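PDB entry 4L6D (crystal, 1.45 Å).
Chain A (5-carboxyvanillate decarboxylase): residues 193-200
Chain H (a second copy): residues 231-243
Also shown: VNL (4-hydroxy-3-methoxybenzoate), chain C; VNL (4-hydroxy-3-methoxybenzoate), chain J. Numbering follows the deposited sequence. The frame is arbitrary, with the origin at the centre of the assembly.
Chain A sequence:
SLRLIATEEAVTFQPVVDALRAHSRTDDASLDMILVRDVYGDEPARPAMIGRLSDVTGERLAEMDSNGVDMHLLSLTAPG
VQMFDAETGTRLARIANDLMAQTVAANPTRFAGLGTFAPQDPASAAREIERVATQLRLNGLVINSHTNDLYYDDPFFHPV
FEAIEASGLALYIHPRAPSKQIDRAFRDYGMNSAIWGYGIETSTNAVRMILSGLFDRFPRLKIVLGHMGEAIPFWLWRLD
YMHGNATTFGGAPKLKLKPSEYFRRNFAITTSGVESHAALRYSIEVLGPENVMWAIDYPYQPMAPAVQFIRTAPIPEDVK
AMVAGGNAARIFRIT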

# COMPACT_ATOMS: atom_id res chain seq x y z
N SER A 193 -4.41 7.12 -10.91
CA SER A 193 -3.14 7.78 -11.16
C SER A 193 -2.24 7.77 -9.92
O SER A 193 -2.32 6.88 -9.06
CB SER A 193 -3.44 9.22 -11.64
OG SER A 193 -2.28 9.90 -12.09
N ALA A 194 -1.37 8.78 -9.82
CA ALA A 194 -0.36 8.87 -8.78
C ALA A 194 -0.91 8.94 -7.36
O ALA A 194 -0.24 8.52 -6.41
CB ALA A 194 0.55 10.06 -9.06
N ILE A 195 -2.13 9.47 -7.20
CA ILE A 195 -2.68 9.65 -5.87
C ILE A 195 -2.88 8.33 -5.13
O ILE A 195 -2.86 8.31 -3.90
CB ILE A 195 -3.99 10.48 -5.91
CG1 ILE A 195 -4.35 10.99 -4.51
CG2 ILE A 195 -5.13 9.66 -6.51
CD1 ILE A 195 -5.49 11.97 -4.51
N TRP A 196 -3.09 7.23 -5.86
CA TRP A 196 -3.26 5.94 -5.16
C TRP A 196 -2.96 4.70 -6.01
O TRP A 196 -2.17 3.84 -5.61
CB TRP A 196 -4.66 5.83 -4.53
CG TRP A 196 -4.72 4.72 -3.51
CD1 TRP A 196 -5.48 3.58 -3.57
CD2 TRP A 196 -3.96 4.64 -2.29
NE1 TRP A 196 -5.23 2.79 -2.47
CE2 TRP A 196 -4.31 3.42 -1.67
CE3 TRP A 196 -3.02 5.47 -1.68
CZ2 TRP A 196 -3.75 3.01 -0.46
CZ3 TRP A 196 -2.46 5.07 -0.47
CH2 TRP A 196 -2.83 3.85 0.13
N GLY A 197 -3.58 4.62 -7.17
CA GLY A 197 -3.44 3.44 -8.02
C GLY A 197 -2.00 3.11 -8.40
O GLY A 197 -1.61 1.93 -8.40
N TYR A 198 -1.22 4.12 -8.74
CA TYR A 198 0.17 3.87 -9.14
C TYR A 198 0.94 3.07 -8.08
O TYR A 198 1.67 2.14 -8.40
CB TYR A 198 0.90 5.19 -9.43
CG TYR A 198 0.66 5.74 -10.82
CD1 TYR A 198 -0.34 5.22 -11.65
CD2 TYR A 198 1.45 6.77 -11.32
CE1 TYR A 198 -0.55 5.72 -12.94
CE2 TYR A 198 1.25 7.28 -12.59
CZ TYR A 198 0.25 6.75 -13.40
OH TYR A 198 0.08 7.26 -14.67
N GLY A 199 0.80 3.45 -6.81
CA GLY A 199 1.51 2.80 -5.73
C GLY A 199 1.03 1.39 -5.46
O GLY A 199 1.83 0.49 -5.19
N ILE A 200 -0.28 1.18 -5.54
CA ILE A 200 -0.83 -0.15 -5.31
C ILE A 200 -0.41 -1.12 -6.41
O ILE A 200 0.03 -2.25 -6.14
CB ILE A 200 -2.36 -0.11 -5.19
CG1 ILE A 200 -2.80 0.81 -4.04
CG2 ILE A 200 -2.90 -1.52 -5.01
CD1 ILE A 200 -2.20 0.43 -2.69
N ALA H 231 -0.58 1.43 6.38
CA ALA H 231 0.42 2.23 5.67
C ALA H 231 -0.02 3.60 5.18
O ALA H 231 0.80 4.33 4.61
CB ALA H 231 1.11 1.45 4.53
N ILE H 232 -1.30 3.95 5.38
CA ILE H 232 -1.74 5.28 4.99
C ILE H 232 -0.85 6.40 5.58
O ILE H 232 -0.56 7.38 4.88
CB ILE H 232 -3.24 5.51 5.23
CG1 ILE H 232 -4.04 4.58 4.31
CG2 ILE H 232 -3.60 6.97 4.93
CD1 ILE H 232 -5.53 4.52 4.61
N PRO H 233 -0.39 6.26 6.85
CA PRO H 233 0.49 7.32 7.35
C PRO H 233 1.73 7.54 6.49
O PRO H 233 2.24 8.66 6.47
CB PRO H 233 0.90 6.79 8.74
CG PRO H 233 -0.31 6.01 9.17
CD PRO H 233 -0.76 5.31 7.92
N PHE H 234 2.20 6.50 5.80
CA PHE H 234 3.40 6.65 4.98
C PHE H 234 3.15 7.46 3.71
O PHE H 234 4.07 8.10 3.18
CB PHE H 234 3.99 5.27 4.64
CG PHE H 234 5.44 5.30 4.27
CD1 PHE H 234 6.40 5.60 5.22
CD2 PHE H 234 5.84 5.00 2.99
CE1 PHE H 234 7.75 5.62 4.89
CE2 PHE H 234 7.20 5.00 2.65
CZ PHE H 234 8.15 5.32 3.60
N TRP H 235 1.90 7.43 3.23
CA TRP H 235 1.52 8.02 1.95
C TRP H 235 0.95 9.44 2.05
O TRP H 235 0.51 9.99 1.05
CB TRP H 235 0.44 7.16 1.29
CG TRP H 235 0.88 5.82 0.74
CD1 TRP H 235 0.64 4.58 1.28
CD2 TRP H 235 1.59 5.58 -0.49
NE1 TRP H 235 1.16 3.60 0.47
CE2 TRP H 235 1.73 4.19 -0.63
CE3 TRP H 235 2.10 6.42 -1.49
CZ2 TRP H 235 2.38 3.62 -1.73
CZ3 TRP H 235 2.74 5.86 -2.58
CH2 TRP H 235 2.88 4.47 -2.68
N LEU H 236 0.93 10.02 3.25
CA LEU H 236 0.21 11.29 3.47
C LEU H 236 0.65 12.43 2.55
O LEU H 236 -0.19 13.17 2.03
CB LEU H 236 0.28 11.73 4.94
CG LEU H 236 -0.37 10.80 5.96
CD1 LEU H 236 -0.15 11.33 7.38
CD2 LEU H 236 -1.83 10.60 5.66
N TRP H 237 1.96 12.58 2.34
CA TRP H 237 2.44 13.70 1.54
C TRP H 237 1.97 13.58 0.08
O TRP H 237 1.53 14.55 -0.52
CB TRP H 237 3.98 13.83 1.62
CG TRP H 237 4.46 15.14 1.08
CD1 TRP H 237 4.66 16.29 1.79
CD2 TRP H 237 4.74 15.45 -0.29
NE1 TRP H 237 5.06 17.30 0.94
CE2 TRP H 237 5.12 16.81 -0.34
CE3 TRP H 237 4.72 14.71 -1.48
CZ2 TRP H 237 5.47 17.44 -1.52
CZ3 TRP H 237 5.08 15.35 -2.66
CH2 TRP H 237 5.44 16.70 -2.67
N ARG H 238 2.03 12.36 -0.45
CA ARG H 238 1.65 12.10 -1.83
C ARG H 238 0.14 12.21 -2.03
O ARG H 238 -0.32 12.70 -3.06
CB ARG H 238 2.16 10.72 -2.25
CG ARG H 238 1.91 10.32 -3.70
CD ARG H 238 3.05 9.42 -4.11
NE ARG H 238 2.90 8.69 -5.37
CZ ARG H 238 3.19 9.19 -6.57
NH1 ARG H 238 3.58 10.45 -6.69
NH2 ARG H 238 3.08 8.42 -7.65
N LEU H 239 -0.63 11.75 -1.04
CA LEU H 239 -2.08 11.89 -1.10
C LEU H 239 -2.46 13.36 -1.18
O LEU H 239 -3.33 13.75 -1.95
CB LEU H 239 -2.73 11.26 0.12
CG LEU H 239 -2.81 9.72 0.13
CD1 LEU H 239 -3.05 9.19 1.54
CD2 LEU H 239 -3.91 9.23 -0.82
N ASP H 240 -1.78 14.18 -0.38
CA ASP H 240 -2.03 15.62 -0.44
C ASP H 240 -1.54 16.22 -1.75
O ASP H 240 -2.24 17.02 -2.37
CB ASP H 240 -1.36 16.34 0.72
CG ASP H 240 -2.07 16.12 2.04
OD1 ASP H 240 -3.16 15.51 2.05
OD2 ASP H 240 -1.52 16.56 3.08
N TYR H 241 -0.33 15.86 -2.17
CA TYR H 241 0.24 16.51 -3.35
C TYR H 241 -0.64 16.29 -4.58
O TYR H 241 -0.92 17.21 -5.34
CB TYR H 241 1.69 16.07 -3.65
CG TYR H 241 2.19 16.85 -4.84
CD1 TYR H 241 2.76 18.11 -4.67
CD2 TYR H 241 1.99 16.39 -6.15
CE1 TYR H 241 3.15 18.87 -5.77
CE2 TYR H 241 2.38 17.14 -7.24
CZ TYR H 241 2.96 18.38 -7.05
OH TYR H 241 3.32 19.13 -8.14
N MET H 242 -1.08 15.05 -4.76
CA MET H 242 -1.78 14.65 -5.97
C MET H 242 -3.27 14.96 -5.95
O MET H 242 -3.96 14.76 -6.96
CB MET H 242 -1.54 13.16 -6.25
CG MET H 242 -0.15 12.88 -6.81
SD MET H 242 0.13 13.77 -8.34
CE MET H 242 1.88 13.44 -8.64
N HIS H 243 -3.77 15.47 -4.83
CA HIS H 243 -5.20 15.73 -4.72
C HIS H 243 -5.72 16.75 -5.74
O HIS H 243 -6.82 16.59 -6.26
CB HIS H 243 -5.58 16.11 -3.29
CG HIS H 243 -7.06 16.10 -3.06
ND1 HIS H 243 -7.74 17.16 -2.53
CD2 HIS H 243 -7.98 15.14 -3.31
CE1 HIS H 243 -9.03 16.86 -2.45
NE2 HIS H 243 -9.19 15.64 -2.92
C1 VNL C . 3.43 15.81 5.24
CO1 VNL C . 2.31 15.09 4.80
CO2 VNL C . 3.55 17.20 5.03
CM1 VNL C . 1.26 15.75 4.13
CM2 VNL C . 2.53 17.88 4.37
OM VNL C . 2.56 19.24 4.11
CZ VNL C . 1.35 17.13 3.90
CC VNL C . 4.53 15.08 5.95
CV VNL C . 3.63 20.07 4.62
O1 VNL C . 4.26 14.15 6.76
O2 VNL C . 5.71 15.44 5.71
O3 VNL C . 0.40 17.82 3.17
C1 VNL J . 1.90 11.40 -13.57
CO1 VNL J . 2.82 11.58 -12.53
CO2 VNL J . 2.19 10.56 -14.66
CM1 VNL J . 4.06 10.92 -12.56
CM2 VNL J . 3.40 9.88 -14.70
OM VNL J . 3.77 9.04 -15.72
CZ VNL J . 4.38 10.07 -13.62
CC VNL J . 0.59 12.15 -13.54
CV VNL J . 2.87 8.79 -16.82
O1 VNL J . 0.43 13.12 -12.75
O2 VNL J . -0.30 11.83 -14.35
O3 VNL J . 5.65 9.66 -13.89
O HOH W 1 0.70 6.18 -5.51

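No direct hydrogen bond joins these two stretches, although they bury 544 Å² between them. The polar link is a single water. It donates to A194(A) O at 2.7 Å from its oxygen. It also accepts two weak bonds, from G199(A) N at 3.0 Å and from R238(H) NE at 3.3 Å. R238(H) NE itself lies 3.3 Å from A194(A) O, but the angle is too poor for a hydrogen bond. The carbonyl oxygen sits over one face of the guanidinium, whereas N-H groups point outward in its plane. The water therefore makes the connection that the direct approach cannot.

Chain A enters the contact through a type I turn, S193(A) to W196(A). The turn is closed by a weak bond from W196(A) N to S193(A) O, 3.3 Å. Y198(A) N also bonds to S193(A) O, at 3.0 Å. W196(A) is the N-cap residue of the helix that follows. Chain H contributes the helix that includes L239(H), whose N bonds to W235(H) O at 3.0 Å. The nearest CA atoms are those of I195(A) and M242(H), 5.1 Å apart.

At this pair, I195(A) CB lies 3.6 Å from M242(H) CB. The neighbouring A194(A) CB meets M242(H) CE at 3.7 Å. I195(A) also reaches along the helix, with CD1 3.8 Å from H243(H) CA and CG1 4.1 Å from L239(H) CD2. These contacts are apolar and rest on close packing. They carry a cost: I195(A) O faces L239(H) CD2 at 3.4 Å and is buried without a polar partner.

The two tryptophans pack edge to face. The edge of the W196(A) six-membered ring points toward the face of the W235(H) five-membered ring. Their centroids are 4.8 Å apart and their planes meet at 68°. The closest atoms are W196(A) CZ3 and W235(H) CD1, at 3.6 Å. Such a pairing sets ring hydrogens against the electron-rich face of an indole. The CA-to-CB bond of W196(A) points away from chain H, but the long side chain brings its ring back. L239(H) CD2 packs 4.0 Å from W196(A) CE3.

G199(A) makes room for the other end of the W235(H) indole. Its CA is 3.7 Å from W235(H) CH2. A CB at G199(A) would point toward chain H and lie only 2.5 Å from that CH2, a clash. The lack of a side chain thus permits the close approach.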